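Local structure of Lmo1076 protein (Listeria monocytogenes serovar 1/2a, 5JQC) at residues D26-K31 / V95-A100; K64-G69 / W76-L81; W121-G126 / I168-A173. The protein probably acts as a secreted autolysin that breaks down the bacterial cell wall, and this fragment of it carries three GW modules of SH3-like fold. All coordinates share one frame; numbering follows the deposited sequence.

Interaction 1. Residues D26-K31 / V95-A100. With PEG (di(hydroxyethyl)ether), chain H.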
loop_
_atom_site.group_PDB
_atom_site.type_symbol
_atom_site.label_atom_id
_atom_site.label_comp_id
_atom_site.label_asym_id
_atom_site.label_seq_id
_atom_site.Cartn_x
_atom_site.Cartn_y
_atom_site.Cartn_z
ATOM N N ASP A 26 -8.143 17.238 -3.393
ATOM C CA ASP A 26 -7.576 17.903 -2.231
ATOM C C ASP A 26 -6.435 18.804 -2.678
ATOM O O ASP A 26 -5.709 18.490 -3.629
ATOM C CB ASP A 26 -7.078 16.884 -1.206
ATOM C CG ASP A 26 -8.205 16.064 -0.624
ATOM O OD1 ASP A 26 -8.914 16.594 0.262
ATOM O OD2 ASP A 26 -8.395 14.909 -1.072
ATOM N N ALA A 27 -6.276 19.930 -1.995
ATOM C CA ALA A 27 -5.202 20.837 -2.354
ATOM C C ALA A 27 -4.821 21.657 -1.137
ATOM O O ALA A 27 -5.580 21.762 -0.167
ATOM C CB ALA A 27 -5.607 21.750 -3.510
ATOM N N LYS A 28 -3.632 22.245 -1.210
ATOM C CA LYS A 28 -3.156 23.195 -0.220
ATOM C C LYS A 28 -3.033 24.564 -0.872
ATOM O O LYS A 28 -2.361 24.706 -1.900
ATOM C CB LYS A 28 -1.800 22.772 0.363
ATOM C CG LYS A 28 -1.457 23.515 1.639
ATOM C CD LYS A 28 -0.162 23.034 2.261
ATOM C CE LYS A 28 1.045 23.576 1.522
ATOM N NZ LYS A 28 2.314 23.187 2.200
ATOM N N VAL A 29 -3.680 25.563 -0.272
ATOM C CA VAL A 29 -3.468 26.952 -0.667
ATOM C C VAL A 29 -2.032 27.355 -0.346
ATOM O O VAL A 29 -1.557 27.179 0.781
ATOM C CB VAL A 29 -4.479 27.865 0.042
ATOM C CG1 VAL A 29 -4.264 29.300 -0.346
ATOM C CG2 VAL A 29 -5.918 27.429 -0.266
ATOM N N VAL A 30 -1.333 27.900 -1.337
ATOM C CA VAL A 30 0.074 28.263 -1.190
ATOM C C VAL A 30 0.292 29.654 -1.778
ATOM O O VAL A 30 -0.047 29.892 -2.945
ATOM C CB VAL A 30 0.999 27.247 -1.877
ATOM C CG1 VAL A 30 2.452 27.713 -1.791
ATOM C CG2 VAL A 30 0.825 25.876 -1.256
ATOM N N LYS A 31 0.866 30.560 -0.978
ATOM C CA LYS A 31 1.295 31.888 -1.423
ATOM C C LYS A 31 0.193 32.580 -2.217
ATOM O O LYS A 31 0.381 33.007 -3.358
ATOM C CB LYS A 31 2.584 31.801 -2.243
ATOM N N VAL A 95 -1.930 24.219 -4.623
ATOM C CA VAL A 95 -1.140 23.031 -4.968
ATOM C C VAL A 95 -2.002 21.790 -4.729
ATOM O O VAL A 95 -2.327 21.462 -3.579
ATOM C CB VAL A 95 0.158 22.947 -4.159
ATOM C CG1 VAL A 95 0.930 21.698 -4.539
ATOM C CG2 VAL A 95 1.026 24.184 -4.407
ATOM N N TYR A 96 -2.373 21.099 -5.810
ATOM C CA TYR A 96 -3.208 19.910 -5.691
ATOM C C TYR A 96 -2.382 18.734 -5.189
ATOM O O TYR A 96 -1.248 18.518 -5.633
ATOM C CB TYR A 96 -3.833 19.526 -7.036
ATOM C CG TYR A 96 -4.971 20.396 -7.515
ATOM C CD1 TYR A 96 -5.111 21.712 -7.085
ATOM C CD2 TYR A 96 -5.909 19.894 -8.411
ATOM C CE1 TYR A 96 -6.152 22.499 -7.534
ATOM C CE2 TYR A 96 -6.962 20.671 -8.869
ATOM C CZ TYR A 96 -7.082 21.973 -8.425
ATOM O OH TYR A 96 -8.121 22.760 -8.872
ATOM N N TYR A 97 -2.967 17.963 -4.266
ATOM C CA TYR A 97 -2.349 16.711 -3.854
ATOM C C TYR A 97 -2.613 15.629 -4.900
ATOM O O TYR A 97 -3.736 15.498 -5.392
ATOM C CB TYR A 97 -2.897 16.252 -2.512
ATOM C CG TYR A 97 -2.456 17.079 -1.327
ATOM C CD1 TYR A 97 -1.171 16.967 -0.811
ATOM C CD2 TYR A 97 -3.339 17.939 -0.697
ATOM C CE1 TYR A 97 -0.778 17.713 0.288
ATOM C CE2 TYR A 97 -2.952 18.685 0.399
ATOM C CZ TYR A 97 -1.678 18.569 0.885
ATOM O OH TYR A 97 -1.314 19.329 1.970
ATOM N N PRO A 98 -1.603 14.853 -5.260
ATOM C CA PRO A 98 -1.836 13.691 -6.117
ATOM C C PRO A 98 -2.591 12.630 -5.340
ATOM O O PRO A 98 -2.535 12.583 -4.110
ATOM C CB PRO A 98 -0.418 13.222 -6.447
ATOM C CG PRO A 98 0.332 13.570 -5.199
ATOM C CD PRO A 98 -0.209 14.917 -4.798
ATOM N N LYS A 99 -3.292 11.764 -6.066
ATOM C CA LYS A 99 -4.017 10.653 -5.457
ATOM C C LYS A 99 -3.295 9.338 -5.730
ATOM O O LYS A 99 -2.660 9.170 -6.778
ATOM C CB LYS A 99 -5.451 10.571 -5.991
ATOM C CG LYS A 99 -6.332 11.796 -5.699
ATOM C CD LYS A 99 -7.675 11.686 -6.433
ATOM C CE LYS A 99 -8.628 12.814 -6.062
ATOM N NZ LYS A 99 -9.912 12.716 -6.806
ATOM N N ALA A 100 -3.385 8.412 -4.775
ATOM C CA ALA A 100 -2.856 7.074 -4.986
ATOM C C ALA A 100 -3.702 6.357 -6.023
ATOM O O ALA A 100 -4.924 6.510 -6.055
ATOM C CB ALA A 100 -2.867 6.280 -3.683
HETATM C C1 PEG H . 4.281 23.486 -0.804
HETATM O O1 PEG H . 4.078 24.039 0.503
HETATM C C2 PEG H . 3.263 22.385 -1.095
HETATM O O2 PEG H . 3.244 21.441 -0.023
HETATM C C3 PEG H . 2.294 20.386 -0.186
HETATM C C4 PEG H . 2.447 19.375 0.954
HETATM O O4 PEG H . 2.041 19.957 2.201
HETATM O O HOH W 1 -6.613 15.669 -4.995
#

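Interaction 2. Residues K64-G69 / W76-L81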
loop_
_atom_site.group_PDB
_atom_site.type_symbol
_atom_site.label_atom_id
_atom_site.label_comp_id
_atom_site.label_asym_id
_atom_site.label_seq_id
_atom_site.Cartn_x
_atom_site.Cartn_y
_atom_site.Cartn_z
ATOM N N LYS A 64 -10.673 21.436 -0.042
ATOM C CA LYS A 64 -11.290 20.558 -1.020
ATOM C C LYS A 64 -11.666 21.393 -2.235
ATOM O O LYS A 64 -12.217 22.488 -2.088
ATOM C CB LYS A 64 -12.531 19.879 -0.429
ATOM C CG LYS A 64 -12.274 18.993 0.799
ATOM C CD LYS A 64 -12.151 17.521 0.411
ATOM C CE LYS A 64 -12.123 16.609 1.630
ATOM N NZ LYS A 64 -12.233 15.173 1.241
ATOM N N ILE A 65 -11.377 20.887 -3.427
ATOM C CA ILE A 65 -11.713 21.589 -4.656
ATOM C C ILE A 65 -12.925 20.901 -5.252
ATOM O O ILE A 65 -12.882 19.700 -5.550
ATOM C CB ILE A 65 -10.541 21.613 -5.646
ATOM C CG1 ILE A 65 -9.297 22.210 -4.988
ATOM C CG2 ILE A 65 -10.912 22.415 -6.885
ATOM C CD1 ILE A 65 -9.459 23.657 -4.558
ATOM N N LEU A 66 -13.997 21.672 -5.445
ATOM C CA LEU A 66 -15.298 21.166 -5.858
ATOM C C LEU A 66 -15.619 21.433 -7.323
ATOM O O LEU A 66 -16.250 20.598 -7.980
ATOM C CB LEU A 66 -16.396 21.787 -4.986
ATOM C CG LEU A 66 -16.598 21.314 -3.543
ATOM C CD1 LEU A 66 -15.489 21.789 -2.625
ATOM C CD2 LEU A 66 -17.950 21.823 -3.062
ATOM N N LYS A 67 -15.234 22.590 -7.849
ATOM C CA LYS A 67 -15.558 22.943 -9.222
ATOM C C LYS A 67 -14.392 23.723 -9.801
ATOM O O LYS A 67 -13.605 24.323 -9.066
ATOM C CB LYS A 67 -16.819 23.811 -9.345
ATOM C CG LYS A 67 -18.093 23.299 -8.685
ATOM C CD LYS A 67 -19.229 24.305 -8.931
ATOM C CE LYS A 67 -20.482 23.945 -8.129
ATOM N NZ LYS A 67 -21.039 22.630 -8.540
ATOM N N GLU A 68 -14.297 23.717 -11.129
ATOM C CA GLU A 68 -13.367 24.585 -11.842
ATOM C C GLU A 68 -14.120 25.246 -12.978
ATOM O O GLU A 68 -15.002 24.630 -13.575
ATOM C CB GLU A 68 -12.165 23.831 -12.412
ATOM C CG GLU A 68 -11.501 22.884 -11.435
ATOM C CD GLU A 68 -10.105 22.480 -11.888
ATOM O OE1 GLU A 68 -9.737 22.854 -13.027
ATOM O OE2 GLU A 68 -9.390 21.796 -11.107
ATOM N N GLY A 69 -13.752 26.486 -13.285
ATOM C CA GLY A 69 -14.338 27.227 -14.391
ATOM C C GLY A 69 -13.314 28.153 -15.020
ATOM O O GLY A 69 -12.457 28.709 -14.320
ATOM N N TRP A 76 -10.616 29.596 -12.439
ATOM C CA TRP A 76 -11.018 29.774 -11.049
ATOM C C TRP A 76 -11.619 28.474 -10.522
ATOM O O TRP A 76 -12.366 27.799 -11.238
ATOM C CB TRP A 76 -12.016 30.944 -10.922
ATOM C CG TRP A 76 -11.281 32.239 -10.878
ATOM C CD1 TRP A 76 -10.915 32.936 -9.762
ATOM C CD2 TRP A 76 -10.738 32.955 -11.992
ATOM N NE1 TRP A 76 -10.198 34.049 -10.112
ATOM C CE2 TRP A 76 -10.076 34.087 -11.476
ATOM C CE3 TRP A 76 -10.762 32.758 -13.378
ATOM C CZ2 TRP A 76 -9.452 35.026 -12.296
ATOM C CZ3 TRP A 76 -10.136 33.688 -14.188
ATOM C CH2 TRP A 76 -9.489 34.808 -13.645
ATOM N N VAL A 77 -11.291 28.122 -9.276
ATOM C CA VAL A 77 -11.768 26.883 -8.668
ATOM C C VAL A 77 -12.514 27.189 -7.370
ATOM O O VAL A 77 -12.118 28.065 -6.594
ATOM C CB VAL A 77 -10.603 25.887 -8.424
ATOM C CG1 VAL A 77 -9.821 25.660 -9.709
ATOM C CG2 VAL A 77 -9.674 26.345 -7.316
ATOM N N GLN A 78 -13.607 26.454 -7.138
ATOM C CA GLN A 78 -14.416 26.599 -5.927
ATOM C C GLN A 78 -13.893 25.663 -4.843
ATOM O O GLN A 78 -14.029 24.442 -4.961
ATOM C CB GLN A 78 -15.896 26.293 -6.203
ATOM C CG GLN A 78 -16.778 26.372 -4.959
ATOM C CD GLN A 78 -18.143 25.717 -5.132
ATOM O OE1 GLN A 78 -18.240 24.539 -5.462
ATOM N NE2 GLN A 78 -19.204 26.483 -4.904
ATOM N N PHE A 79 -13.320 26.233 -3.785
ATOM C CA PHE A 79 -12.723 25.476 -2.699
ATOM C C PHE A 79 -13.537 25.626 -1.423
ATOM O O PHE A 79 -14.278 26.597 -1.240
ATOM C CB PHE A 79 -11.294 25.928 -2.415
ATOM C CG PHE A 79 -11.202 27.324 -1.860
ATOM C CD1 PHE A 79 -11.491 28.424 -2.657
ATOM C CD2 PHE A 79 -10.817 27.542 -0.548
ATOM C CE1 PHE A 79 -11.409 29.699 -2.153
ATOM C CE2 PHE A 79 -10.729 28.829 -0.043
ATOM C CZ PHE A 79 -11.029 29.903 -0.850
ATOM N N SER A 80 -13.350 24.664 -0.517
ATOM C CA SER A 80 -14.061 24.607 0.751
ATOM C C SER A 80 -13.089 24.296 1.878
ATOM O O SER A 80 -12.231 23.415 1.747
ATOM C CB SER A 80 -15.152 23.539 0.717
ATOM O OG SER A 80 -14.571 22.241 0.686
ATOM N N LEU A 81 -13.233 25.013 2.987
ATOM C CA LEU A 81 -12.414 24.799 4.173
ATOM C C LEU A 81 -13.251 24.076 5.220
ATOM O O LEU A 81 -14.293 24.587 5.649
ATOM C CB LEU A 81 -11.881 26.121 4.721
ATOM C CG LEU A 81 -10.979 25.940 5.934
ATOM C CD1 LEU A 81 -9.805 25.051 5.575
ATOM C CD2 LEU A 81 -10.517 27.284 6.441
#

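Interaction 3. Residues W121-G126 / I168-A173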
loop_
_atom_site.group_PDB
_atom_site.type_symbol
_atom_site.label_atom_id
_atom_site.label_comp_id
_atom_site.label_asym_id
_atom_site.label_seq_id
_atom_site.Cartn_x
_atom_site.Cartn_y
_atom_site.Cartn_z
ATOM N N TRP A 121 5.308 5.919 6.702
ATOM C CA TRP A 121 4.371 6.976 6.369
ATOM C C TRP A 121 2.998 6.674 6.936
ATOM O O TRP A 121 2.633 5.509 7.127
ATOM C CB TRP A 121 4.258 7.158 4.854
ATOM C CG TRP A 121 5.552 7.541 4.197
ATOM C CD1 TRP A 121 6.535 6.695 3.757
ATOM C CD2 TRP A 121 6.001 8.867 3.894
ATOM N NE1 TRP A 121 7.568 7.417 3.207
ATOM C CE2 TRP A 121 7.263 8.752 3.277
ATOM C CE3 TRP A 121 5.463 10.140 4.092
ATOM C CZ2 TRP A 121 7.989 9.865 2.848
ATOM C CZ3 TRP A 121 6.185 11.238 3.671
ATOM C CH2 TRP A 121 7.434 11.094 3.055
ATOM N N SER A 122 2.222 7.743 7.163
ATOM C CA SER A 122 0.838 7.604 7.620
ATOM C C SER A 122 -0.159 7.477 6.476
ATOM O O SER A 122 -1.289 7.025 6.695
ATOM C CB SER A 122 0.441 8.794 8.498
ATOM O OG SER A 122 0.371 9.989 7.741
ATOM N N GLU A 123 0.218 7.884 5.268
ATOM C CA GLU A 123 -0.548 7.581 4.068
ATOM C C GLU A 123 0.446 7.296 2.957
ATOM O O GLU A 123 1.652 7.512 3.111
ATOM C CB GLU A 123 -1.477 8.735 3.659
ATOM C CG GLU A 123 -2.340 9.287 4.767
ATOM C CD GLU A 123 -3.549 8.437 5.025
ATOM O OE1 GLU A 123 -3.828 7.535 4.198
ATOM O OE2 GLU A 123 -4.223 8.679 6.048
ATOM N N VAL A 124 -0.064 6.821 1.822
ATOM C CA VAL A 124 0.737 6.772 0.603
ATOM C C VAL A 124 1.433 8.127 0.479
ATOM O O VAL A 124 0.778 9.174 0.565
ATOM C CB VAL A 124 -0.124 6.446 -0.626
ATOM C CG1 VAL A 124 0.736 6.456 -1.875
ATOM C CG2 VAL A 124 -0.782 5.116 -0.461
ATOM N N PRO A 125 2.752 8.160 0.341
ATOM C CA PRO A 125 3.465 9.441 0.415
ATOM C C PRO A 125 3.072 10.381 -0.715
ATOM O O PRO A 125 2.891 9.964 -1.861
ATOM C CB PRO A 125 4.942 9.039 0.329
ATOM C CG PRO A 125 4.962 7.580 -0.027
ATOM C CD PRO A 125 3.659 7.002 0.363
ATOM N N GLY A 126 2.941 11.665 -0.374
ATOM C CA GLY A 126 2.562 12.712 -1.302
ATOM C C GLY A 126 1.069 12.963 -1.352
ATOM O O GLY A 126 0.640 14.042 -1.784
ATOM N N ILE A 168 0.408 0.027 11.651
ATOM C CA ILE A 168 1.564 0.897 11.857
ATOM C C ILE A 168 1.574 2.068 10.885
ATOM O O ILE A 168 1.888 3.201 11.258
ATOM C CB ILE A 168 2.856 0.075 11.742
ATOM C CG1 ILE A 168 2.817 -1.077 12.745
ATOM C CG2 ILE A 168 4.054 0.953 11.994
ATOM C CD1 ILE A 168 2.755 -0.612 14.190
ATOM N N GLY A 169 1.257 1.815 9.628
ATOM C CA GLY A 169 1.410 2.852 8.621
ATOM C C GLY A 169 1.620 2.228 7.254
ATOM O O GLY A 169 1.121 1.137 6.973
ATOM N N TRP A 170 2.363 2.948 6.423
ATOM C CA TRP A 170 2.595 2.569 5.044
ATOM C C TRP A 170 4.086 2.453 4.781
ATOM O O TRP A 170 4.886 3.302 5.207
ATOM C CB TRP A 170 1.974 3.584 4.083
ATOM C CG TRP A 170 0.457 3.632 4.109
ATOM C CD1 TRP A 170 -0.338 4.262 5.036
ATOM C CD2 TRP A 170 -0.436 3.073 3.137
ATOM N NE1 TRP A 170 -1.660 4.123 4.702
ATOM C CE2 TRP A 170 -1.751 3.391 3.545
ATOM C CE3 TRP A 170 -0.255 2.327 1.967
ATOM C CZ2 TRP A 170 -2.870 2.995 2.824
ATOM C CZ3 TRP A 170 -1.370 1.927 1.260
ATOM C CH2 TRP A 170 -2.658 2.268 1.685
ATOM N N LEU A 171 4.453 1.409 4.055
ATOM C CA LEU A 171 5.850 1.109 3.815
ATOM C C LEU A 171 5.972 0.564 2.404
ATOM O O LEU A 171 5.080 -0.142 1.928
ATOM C CB LEU A 171 6.359 0.099 4.859
ATOM C CG LEU A 171 7.822 -0.333 4.804
ATOM C CD1 LEU A 171 8.710 0.859 5.028
ATOM C CD2 LEU A 171 8.106 -1.425 5.840
ATOM N N ASP A 172 7.054 0.912 1.725
ATOM C CA ASP A 172 7.219 0.458 0.352
ATOM C C ASP A 172 7.195 -1.069 0.305
ATOM O O ASP A 172 7.841 -1.744 1.107
ATOM C CB ASP A 172 8.519 1.018 -0.225
ATOM C CG ASP A 172 8.649 0.814 -1.737
ATOM O OD1 ASP A 172 8.761 -0.355 -2.178
ATOM O OD2 ASP A 172 8.719 1.831 -2.478
ATOM N N ALA A 173 6.400 -1.610 -0.618
ATOM C CA ALA A 173 6.259 -3.057 -0.756
ATOM C C ALA A 173 7.593 -3.776 -0.934
ATOM O O ALA A 173 7.686 -4.970 -0.618
ATOM C CB ALA A 173 5.352 -3.355 -1.945
#

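Interaction 1. Residues D26-K31 / V95-A100
The first and last strands of an SH3-like GW module meet here, with Ala-27 facing Tyr-96 and Lys-28 facing Val-95 in an antiparallel pairing. Lys-28 and Val-95 form the hydrogen-bonded pair: Lys-28 N reaches Val-95 O at 2.8 Å, and Val-95 N returns to Lys-28 O at 2.8 Å. One step further, Tyr-97 N gives to Asp-26 O at 2.9 Å. A water sits at the end of the pairing, accepting from Asp-26 N at 2.7 Å and lying close to Tyr-97 O.

Such closure of a small barrel by its terminal strands also sorts the side chains by face. On the face of Ala-27 and Tyr-96, Ala-27 CB lies 3.6 Å from Tyr-96 CD1, and both residues also pack on Ile-65 of the adjoining strand 62-71. On the face of Lys-28 and Val-95, the branches of two valines touch, Val-30 CG2 lying 3.6 Å from Val-95 CG2.

Lys-28 sends CG anti to its backbone N (chi1 -164°), and the chain then bends at chi3 (77°), which brings CE beside a bound di(hydroxyethyl)ether. The ether curls round the ammonium so that all three of its oxygens accept from Lys-28 NZ, the closest being O1 at 2.6 Å, then O2 at 3.0 Å. Tyr-97 turns its CD2 edge to the backbone, with Asp-26 C and Ala-27 N near the ring plane; its hydroxyl bonds to Asp-62. The ether O4 also makes a weak hydrogen bond to Tyr-97 OH.

Interaction 2. Residues K64-G69 / W76-L81
Lys-67 O is approached twice from the partner strand, by Gln-78 N in a hydrogen bond of 2.9 Å and by the CA-H of Val-77, whose CA lies 3.2 Å away. Gln-78 in turn accepts from Leu-66, Leu-66 N to Gln-78 O measuring 2.8 Å. Two residues thus oppose one, a classic beta bulge in the hairpin of strands 62-71 and 74-81, with Leu-66 in a helix-like conformation (psi -38°). Beyond the bulge, Gly-69 and Trp-76 exchange two backbone bonds.

On the barrel-core face, Ile-65 CD1 rests 3.6 Å from Phe-79 CB, while its CG2 meets Val-77 CB. Phe-79 stacks edge-to-face with Phe-94 and Tyr-58. Glu-68 runs beside Val-77, CG to CG1 3.7 Å, and its carboxylate is held by Tyr-96 OH at OE2 and by a salt bridge from Lys-91 at OE1.

On the other face, Gln-78 sets CG anti to its backbone N (chi1 178°) and lies beside Lys-67, both pointing the same way. Gln-78 OE1 lies against carbons of Leu-66 and Lys-67, Leu-66 CB at 3.3 Å and Lys-67 CE at 3.5 Å among them, whereas Lys-67 NZ bonds to Asn-22. Buried without a hydrogen-bond partner, OE1 has mainly C-H dipoles to compensate it; those of CE, next to the ammonium, are probably the more polarised.

Interaction 3. Residues W121-G126 / I168-A173
Trp-121 pairs with Trp-170 of the Gly-169–Trp-170 dipeptide, the Gly-Trp signature for which GW modules are named, in a single antiparallel bridge. Trp-121 N donates to Trp-170 O at 3.0 Å, lying in the plane of that carbonyl. The return bond, Trp-170 N to Trp-121 O, is 2.7 Å. Having no side chain, Gly-169 lets its CA come within 3.3 Å of the same Trp-121 O.

At Ser-122 the chain leaves the bridge and begins to cross one side of the indole of Trp-170, Ser-122 O approaching Trp-170 CD1 obliquely at 3.4 Å; the hydroxyl of Ser-122 accepts from Lys-131 N. Glu-123 follows with its backbone over a face of the indole, its carbonyl C standing 3.7 Å above the Trp-170 plane and displaced toward the rim. Val-124 covers that same face: its CG2, anti to its own carbonyl carbon, makes a CH-pi contact 3.9 Å from the centroid of the Trp-170 six-membered ring and only 19° off the normal. The loop thus lays both peptide and methyl on the signature tryptophan, whose side chain also touches Gln-160 and Lys-149. Pro-125 then folds back on the residue that precedes the loop, its CB placed 3.7 Å above the centre of the Trp-121 ring.

Interactions 1 and 2 belong to the first GW module and share one antiparallel sheet, in which strands 19-29 and 62-71 are neighbours; the centres of the two interactions are about 12 Å apart. The hairpin of interaction 2 lies, in sequence, between the two strands that interaction 1 joins, and Tyr-96 OH meets Glu-68 OE2 at 2.7 Å, probably in a hydrogen bond. Interaction 3 comes later, in the second module, with its centre about 18 Å from that of interaction 1 and about 28 Å from that of interaction 2. Residues 97-100 run on from the first barrel, and Tyr-97, Pro-98 and Ala-100 pack on Gly-126 and Val-124, so the chain leaving the first module packs against the loop of the second.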